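PDB 6SLN: RagA protein from Porphyromonas gingivalis, which probably imports a nutrient substrate across the outer membrane as a TonB-dependent receptor. Local coordinates for residues 173-177 with 178-182; 451-454 with 455-458; 879-882 with 883-887. One frame throughout, in Å; residues are numbered along the deposited sequence.

Contact 1. Residues 173-177 with 178-182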
loop_
_atom_site.group_PDB
_atom_site.type_symbol
_atom_site.label_atom_id
_atom_site.label_comp_id
_atom_site.label_asym_id
_atom_site.label_seq_id
_atom_site.Cartn_x
_atom_site.Cartn_y
_atom_site.Cartn_z
ATOM N N ALA A 173 -4.846 11.517 -22.773
ATOM C CA ALA A 173 -6.151 10.851 -22.783
ATOM C C ALA A 173 -7.088 11.331 -21.664
ATOM O O ALA A 173 -8.315 11.248 -21.819
ATOM C CB ALA A 173 -5.969 9.336 -22.675
ATOM N N THR A 174 -6.555 11.802 -20.532
ATOM C CA THR A 174 -7.417 12.321 -19.473
ATOM C C THR A 174 -7.920 13.727 -19.768
ATOM O O THR A 174 -8.600 14.311 -18.918
ATOM C CB THR A 174 -6.697 12.322 -18.112
ATOM O OG1 THR A 174 -5.670 13.334 -18.077
ATOM C CG2 THR A 174 -6.089 10.935 -17.790
ATOM N N MET A 175 -7.611 14.277 -20.941
ATOM C CA MET A 175 -8.024 15.619 -21.325
ATOM C C MET A 175 -9.164 15.556 -22.335
ATOM O O MET A 175 -9.249 14.634 -23.151
ATOM C CB MET A 175 -6.861 16.409 -21.935
ATOM C CG MET A 175 -5.595 16.551 -21.074
ATOM S SD MET A 175 -4.659 17.973 -21.675
ATOM C CE MET A 175 -3.446 18.178 -20.379
ATOM N N ASN A 176 -10.029 16.556 -22.284
ATOM C CA ASN A 176 -11.142 16.666 -23.218
ATOM C C ASN A 176 -10.633 17.261 -24.530
ATOM O O ASN A 176 -10.291 18.451 -24.584
ATOM C CB ASN A 176 -12.257 17.513 -22.587
ATOM C CG ASN A 176 -13.494 17.651 -23.467
ATOM O OD1 ASN A 176 -13.558 17.145 -24.594
ATOM N ND2 ASN A 176 -14.488 18.366 -22.947
ATOM N N PRO A 177 -10.592 16.476 -25.615
ATOM C CA PRO A 177 -9.989 16.970 -26.864
ATOM C C PRO A 177 -10.792 18.052 -27.540
ATOM O O PRO A 177 -10.280 18.680 -28.476
ATOM C CB PRO A 177 -9.917 15.718 -27.742
ATOM C CG PRO A 177 -10.399 14.573 -26.868
ATOM C CD PRO A 177 -11.237 15.170 -25.807
ATOM N N ASN A 178 -12.035 18.282 -27.118
ATOM C CA ASN A 178 -12.785 19.418 -27.633
ATOM C C ASN A 178 -12.210 20.739 -27.171
ATOM O O ASN A 178 -12.545 21.779 -27.751
ATOM C CB ASN A 178 -14.231 19.333 -27.193
ATOM C CG ASN A 178 -15.104 18.805 -28.264
ATOM O OD1 ASN A 178 -15.826 17.848 -28.052
ATOM N ND2 ASN A 178 -15.040 19.416 -29.441
ATOM N N ASP A 179 -11.396 20.721 -26.113
ATOM C CA ASP A 179 -10.673 21.898 -25.659
ATOM C C ASP A 179 -9.454 22.211 -26.515
ATOM O O ASP A 179 -8.825 23.249 -26.296
ATOM C CB ASP A 179 -10.246 21.712 -24.206
ATOM C CG ASP A 179 -11.412 21.401 -23.306
ATOM O OD1 ASP A 179 -12.531 21.811 -23.658
ATOM O OD2 ASP A 179 -11.214 20.753 -22.259
ATOM N N PHE A 180 -9.123 21.350 -27.484
ATOM C CA PHE A 180 -7.960 21.531 -28.345
ATOM C C PHE A 180 -8.298 22.433 -29.526
ATOM O O PHE A 180 -9.253 22.174 -30.268
ATOM C CB PHE A 180 -7.451 20.185 -28.855
ATOM C CG PHE A 180 -6.992 19.246 -27.772
ATOM C CD1 PHE A 180 -6.860 19.672 -26.466
ATOM C CD2 PHE A 180 -6.684 17.932 -28.073
ATOM C CE1 PHE A 180 -6.427 18.804 -25.489
ATOM C CE2 PHE A 180 -6.254 17.058 -27.098
ATOM C CZ PHE A 180 -6.123 17.491 -25.809
ATOM N N GLU A 181 -7.506 23.490 -29.695
ATOM C CA GLU A 181 -7.703 24.402 -30.816
ATOM C C GLU A 181 -7.036 23.868 -32.069
ATOM O O GLU A 181 -7.646 23.814 -33.142
ATOM C CB GLU A 181 -7.140 25.782 -30.480
ATOM C CG GLU A 181 -7.419 26.836 -31.526
ATOM C CD GLU A 181 -8.890 26.913 -31.873
ATOM O OE1 GLU A 181 -9.313 26.207 -32.814
ATOM O OE2 GLU A 181 -9.624 27.672 -31.201
ATOM N N SER A 182 -5.777 23.480 -31.948
ATOM C CA SER A 182 -5.022 23.002 -33.085
ATOM C C SER A 182 -4.002 22.000 -32.584
ATOM O O SER A 182 -3.818 21.808 -31.377
ATOM C CB SER A 182 -4.344 24.156 -33.831
ATOM O OG SER A 182 -3.890 25.149 -32.926
#

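Contact 2. Residues 451-454 with 455-458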
loop_
_atom_site.group_PDB
_atom_site.type_symbol
_atom_site.label_atom_id
_atom_site.label_comp_id
_atom_site.label_asym_id
_atom_site.label_seq_id
_atom_site.Cartn_x
_atom_site.Cartn_y
_atom_site.Cartn_z
ATOM N N THR A 451 7.068 42.222 -20.360
ATOM C CA THR A 451 7.659 43.023 -21.428
ATOM C C THR A 451 8.171 44.328 -20.822
ATOM O O THR A 451 7.381 45.257 -20.585
ATOM C CB THR A 451 6.650 43.300 -22.549
ATOM O OG1 THR A 451 5.350 43.547 -21.993
ATOM C CG2 THR A 451 6.565 42.102 -23.492
ATOM N N PRO A 452 9.476 44.438 -20.525
ATOM C CA PRO A 452 9.985 45.618 -19.806
ATOM C C PRO A 452 10.487 46.746 -20.697
ATOM O O PRO A 452 10.466 47.911 -20.280
ATOM C CB PRO A 452 11.129 45.036 -18.968
ATOM C CG PRO A 452 11.646 43.911 -19.784
ATOM C CD PRO A 452 10.473 43.353 -20.576
ATOM N N ILE A 453 10.981 46.416 -21.897
ATOM C CA ILE A 453 11.352 47.393 -22.918
ATOM C C ILE A 453 10.828 46.884 -24.255
ATOM O O ILE A 453 10.477 45.710 -24.397
ATOM C CB ILE A 453 12.878 47.636 -22.997
ATOM C CG1 ILE A 453 13.570 46.426 -23.626
ATOM C CG2 ILE A 453 13.465 47.954 -21.612
ATOM C CD1 ILE A 453 15.053 46.341 -23.341
ATOM N N LYS A 454 10.770 47.774 -25.246
ATOM C CA LYS A 454 10.202 47.391 -26.536
ATOM C C LYS A 454 11.006 46.253 -27.139
ATOM O O LYS A 454 12.239 46.274 -27.121
ATOM C CB LYS A 454 10.179 48.574 -27.502
ATOM C CG LYS A 454 9.392 48.290 -28.786
ATOM C CD LYS A 454 10.302 48.085 -30.007
ATOM C CE LYS A 454 9.492 47.991 -31.311
ATOM N NZ LYS A 454 9.823 46.750 -32.080
ATOM N N GLY A 455 10.303 45.255 -27.658
ATOM C CA GLY A 455 10.906 44.051 -28.217
ATOM C C GLY A 455 11.195 42.949 -27.214
ATOM O O GLY A 455 11.013 41.767 -27.517
ATOM N N LEU A 456 11.633 43.323 -26.012
ATOM C CA LEU A 456 12.023 42.357 -24.991
ATOM C C LEU A 456 10.804 41.698 -24.347
ATOM O O LEU A 456 9.940 42.384 -23.791
ATOM C CB LEU A 456 12.870 43.038 -23.922
ATOM C CG LEU A 456 13.343 42.027 -22.886
ATOM C CD1 LEU A 456 13.965 40.833 -23.592
ATOM C CD2 LEU A 456 14.325 42.654 -21.920
ATOM N N THR A 457 10.754 40.368 -24.387
ATOM C CA THR A 457 9.725 39.599 -23.699
ATOM C C THR A 457 10.401 38.502 -22.888
ATOM O O THR A 457 11.204 37.733 -23.429
ATOM C CB THR A 457 8.726 39.008 -24.692
ATOM O OG1 THR A 457 8.153 40.069 -25.460
ATOM C CG2 THR A 457 7.610 38.273 -23.962
ATOM N N LEU A 458 10.097 38.448 -21.588
ATOM C CA LEU A 458 10.627 37.439 -20.673
ATOM C C LEU A 458 9.460 36.585 -20.200
ATOM O O LEU A 458 8.605 37.069 -19.453
ATOM C CB LEU A 458 11.324 38.087 -19.478
ATOM C CG LEU A 458 12.117 39.357 -19.766
ATOM C CD1 LEU A 458 12.645 39.944 -18.488
ATOM C CD2 LEU A 458 13.261 39.036 -20.692
#

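Contact 3. Residues 879-882 with 883-887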
loop_
_atom_site.group_PDB
_atom_site.type_symbol
_atom_site.label_atom_id
_atom_site.label_comp_id
_atom_site.label_asym_id
_atom_site.label_seq_id
_atom_site.Cartn_x
_atom_site.Cartn_y
_atom_site.Cartn_z
ATOM N N THR A 879 -4.519 -22.243 -36.797
ATOM C CA THR A 879 -5.689 -22.629 -37.573
ATOM C C THR A 879 -5.345 -23.466 -38.806
ATOM O O THR A 879 -6.221 -24.156 -39.333
ATOM C CB THR A 879 -6.455 -21.388 -37.993
ATOM O OG1 THR A 879 -5.552 -20.493 -38.647
ATOM C CG2 THR A 879 -7.040 -20.722 -36.791
ATOM N N GLU A 880 -4.106 -23.440 -39.290
ATOM C CA GLU A 880 -3.761 -24.275 -40.436
ATOM C C GLU A 880 -2.806 -25.401 -40.063
ATOM O O GLU A 880 -2.241 -26.054 -40.946
ATOM C CB GLU A 880 -3.199 -23.415 -41.565
ATOM C CG GLU A 880 -4.214 -22.391 -42.019
ATOM C CD GLU A 880 -3.688 -21.441 -43.051
ATOM O OE1 GLU A 880 -2.631 -21.738 -43.633
ATOM O OE2 GLU A 880 -4.330 -20.397 -43.280
ATOM N N ASN A 881 -2.645 -25.666 -38.765
ATOM C CA ASN A 881 -1.742 -26.711 -38.298
ATOM C C ASN A 881 -2.407 -28.084 -38.401
ATOM O O ASN A 881 -3.333 -28.398 -37.639
ATOM C CB ASN A 881 -1.315 -26.423 -36.867
ATOM C CG ASN A 881 -0.148 -27.274 -36.430
ATOM O OD1 ASN A 881 -0.088 -28.485 -36.713
ATOM N ND2 ASN A 881 0.788 -26.650 -35.717
ATOM N N GLY A 882 -1.916 -28.914 -39.326
ATOM C CA GLY A 882 -2.355 -30.288 -39.426
ATOM C C GLY A 882 -1.539 -31.324 -38.674
ATOM O O GLY A 882 -1.840 -32.523 -38.771
ATOM N N GLY A 883 -0.523 -30.916 -37.913
ATOM C CA GLY A 883 0.327 -31.881 -37.235
ATOM C C GLY A 883 0.436 -31.684 -35.736
ATOM O O GLY A 883 1.222 -32.360 -35.063
ATOM N N GLY A 884 -0.353 -30.761 -35.202
ATOM C CA GLY A 884 -0.368 -30.536 -33.771
ATOM C C GLY A 884 -1.476 -29.561 -33.450
ATOM O O GLY A 884 -2.099 -28.986 -34.346
ATOM N N LEU A 885 -1.697 -29.366 -32.146
ATOM C CA LEU A 885 -2.822 -28.580 -31.645
ATOM C C LEU A 885 -4.148 -29.131 -32.168
ATOM O O LEU A 885 -5.079 -28.397 -32.502
ATOM C CB LEU A 885 -2.647 -27.112 -31.999
ATOM C CG LEU A 885 -1.484 -26.573 -31.187
ATOM C CD1 LEU A 885 -0.616 -25.677 -32.050
ATOM C CD2 LEU A 885 -2.021 -25.855 -29.976
ATOM N N MET A 886 -4.235 -30.450 -32.242
ATOM C CA MET A 886 -5.323 -31.056 -32.985
ATOM C C MET A 886 -6.639 -31.038 -32.215
ATOM O O MET A 886 -7.649 -31.538 -32.726
ATOM C CB MET A 886 -4.928 -32.473 -33.385
ATOM C CG MET A 886 -3.714 -32.511 -34.313
ATOM S SD MET A 886 -4.074 -31.868 -35.955
ATOM C CE MET A 886 -5.266 -33.076 -36.549
ATOM N N GLN A 887 -6.656 -30.460 -31.011
ATOM C CA GLN A 887 -7.888 -30.211 -30.278
ATOM C C GLN A 887 -8.510 -28.871 -30.631
ATOM O O GLN A 887 -9.615 -28.574 -30.171
ATOM C CB GLN A 887 -7.640 -30.275 -28.774
ATOM C CG GLN A 887 -6.904 -29.056 -28.231
ATOM C CD GLN A 887 -5.425 -29.318 -28.039
ATOM O OE1 GLN A 887 -4.741 -29.857 -28.928
ATOM N NE2 GLN A 887 -4.919 -28.951 -26.865
#

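Contact 1. Residues 173-177 with 178-182
Phe180 folds back over Pro177, three residues earlier in the chain. Its CG lies anti to its own carbonyl carbon (chi1 -62°), which brings the ring over the turn that precedes it. CB and CG pass close to Pro177 O. Further out, CD2 meets Pro177 CB at 3.9 Å. The ring itself lies flat on Pro177 CA, which is 3.7 Å from the centroid and only 13° off the ring normal, a CH-pi contact. On the same face CE1 approaches Asn176 O at 4.0 Å. The tip, CZ, reaches Met175 CB at 4.1 Å, an oblique approach. Met175 SD stands at the ring edge, 5.5 Å from the Phe180 centroid, in a Met-aromatic contact. Beyond the turn, the ring also packs on Leu110, Ile206 and Thr208.

Two backbone hydrogen bonds and one from a backbone N-H to a side chain hold the turn. Asp179 N gives one to Asn176 O at 3.0 Å, and Phe180 N gives one to Pro177 O at 3.1 Å. The third runs from Asn178 N to the side-chain Asn176 OD1 at 3.2 Å, with the donor well above the amide plane. With CG anti to the backbone N (chi1 -178°), Asn176 carries OD1 past the proline to the N-H of Asn178. Its ND2 is bonded to Asp315, which would fix the rotation of the amide. The carboxylate of Asp179 crosses the Asn176 side chain at about a right angle. It bonds outward through OD1 to Tyr328 and Ser330 of the barrel wall. The arrangement is an Asx turn leading into a short 3-10 turn, here placed between helix 169-173 and strand 180-186 of the plug domain of a TonB-dependent receptor.

Contact 2. Residues 451-454 with 455-458
Leu456 turns its side chain onto Pro452 and Ile453 across a tight loop. Its CG is anti to the backbone N (chi1 -177°), and CD2 meets Pro452 CG at 3.6 Å. The two side chains cross at about a right angle. Nearer the backbone, Leu456 CB lies against Ile453 CG1 at 3.5 Å. The backbone of Leu456 is used as well. Its N-H makes a weak hydrogen bond to Ile453 O at 3.1 Å. Its carbonyl O receives a CA-H...O contact from Thr451 CA at 3.3 Å.

Gly455, with positive phi (86°), is at the third position of the type II turn from Ile453 to Leu456, where glycine is common. Farther along, Thr451 CG2 packs beside Thr457 OG1, the two side chains pointing the same way. Pro452 CG also approaches Leu458 CD1 at 4.3 Å, and the Leu458 side chain lies about 4 Å from the bound phospholipid. Leu458 and Ile450 are paired by a backbone hydrogen bond between the two strands. This is a short hairpin connection between adjacent antiparallel strands of an outer-membrane beta-barrel, probably a periplasmic turn.

Contact 3. Residues 879-882 with 883-887
Asn881 bends its side chain over the glycines that follow it, and OD1 takes two backbone N-H groups. Gly883 N donates at 2.7 Å, nearly in line with the side-chain C=O bond (C=O...N angle 162°). Gly884 N is also 2.7 Å from Asn881 OD1, but its N-H points poorly and the bond is weak. The Asn881 amide is brought there by a CG anti to the backbone N (chi1 -167°). The Gly883 bond, helped by the weak Gly884 one, probably restrains this amide.

The other amide atom, ND2, meets Leu885 CD1 at 4.0 Å. These two side chains cross at about a right angle. Met886 comes from a different direction. The bend at chi2 (-70°) folds SD back to 3.7 Å from Gly882 O and 3.9 Å from Asn881 O. Met886 also packs on Phe248 and Ala252 of helix 242-252. Lys890 NZ bonds to the carbonyls of Asn881 and Leu885 and so bridges either side of the three glycines. Gly883 O accepts a bond from a basic side chain on a chain of another protein. The geometry is that of an Asx turn in a glycine-rich loop, just after helix 874-879 and at a protein-protein interface.

In the fold
The three contacts come in series along the chain; none nests in or crosses another. Contact 1 comes first. It closes the turn between helix 169-173 and strand 180-186, and places that part of the plug against barrel strands 345-360 and 363-377. Contact 2 closes the hairpin between strands 435-450 and 456-475. Contact 3 lies in the long connection from helix 874-879 to strand 921-937. Contacts 1 and 2 are on the same side of the chain's centre, with centres about 32 Å apart. Contact 3 is on the opposite side, its centre about 74 Å from that of contact 2. Plug, barrel turn and interface loop are thus held locally and separately.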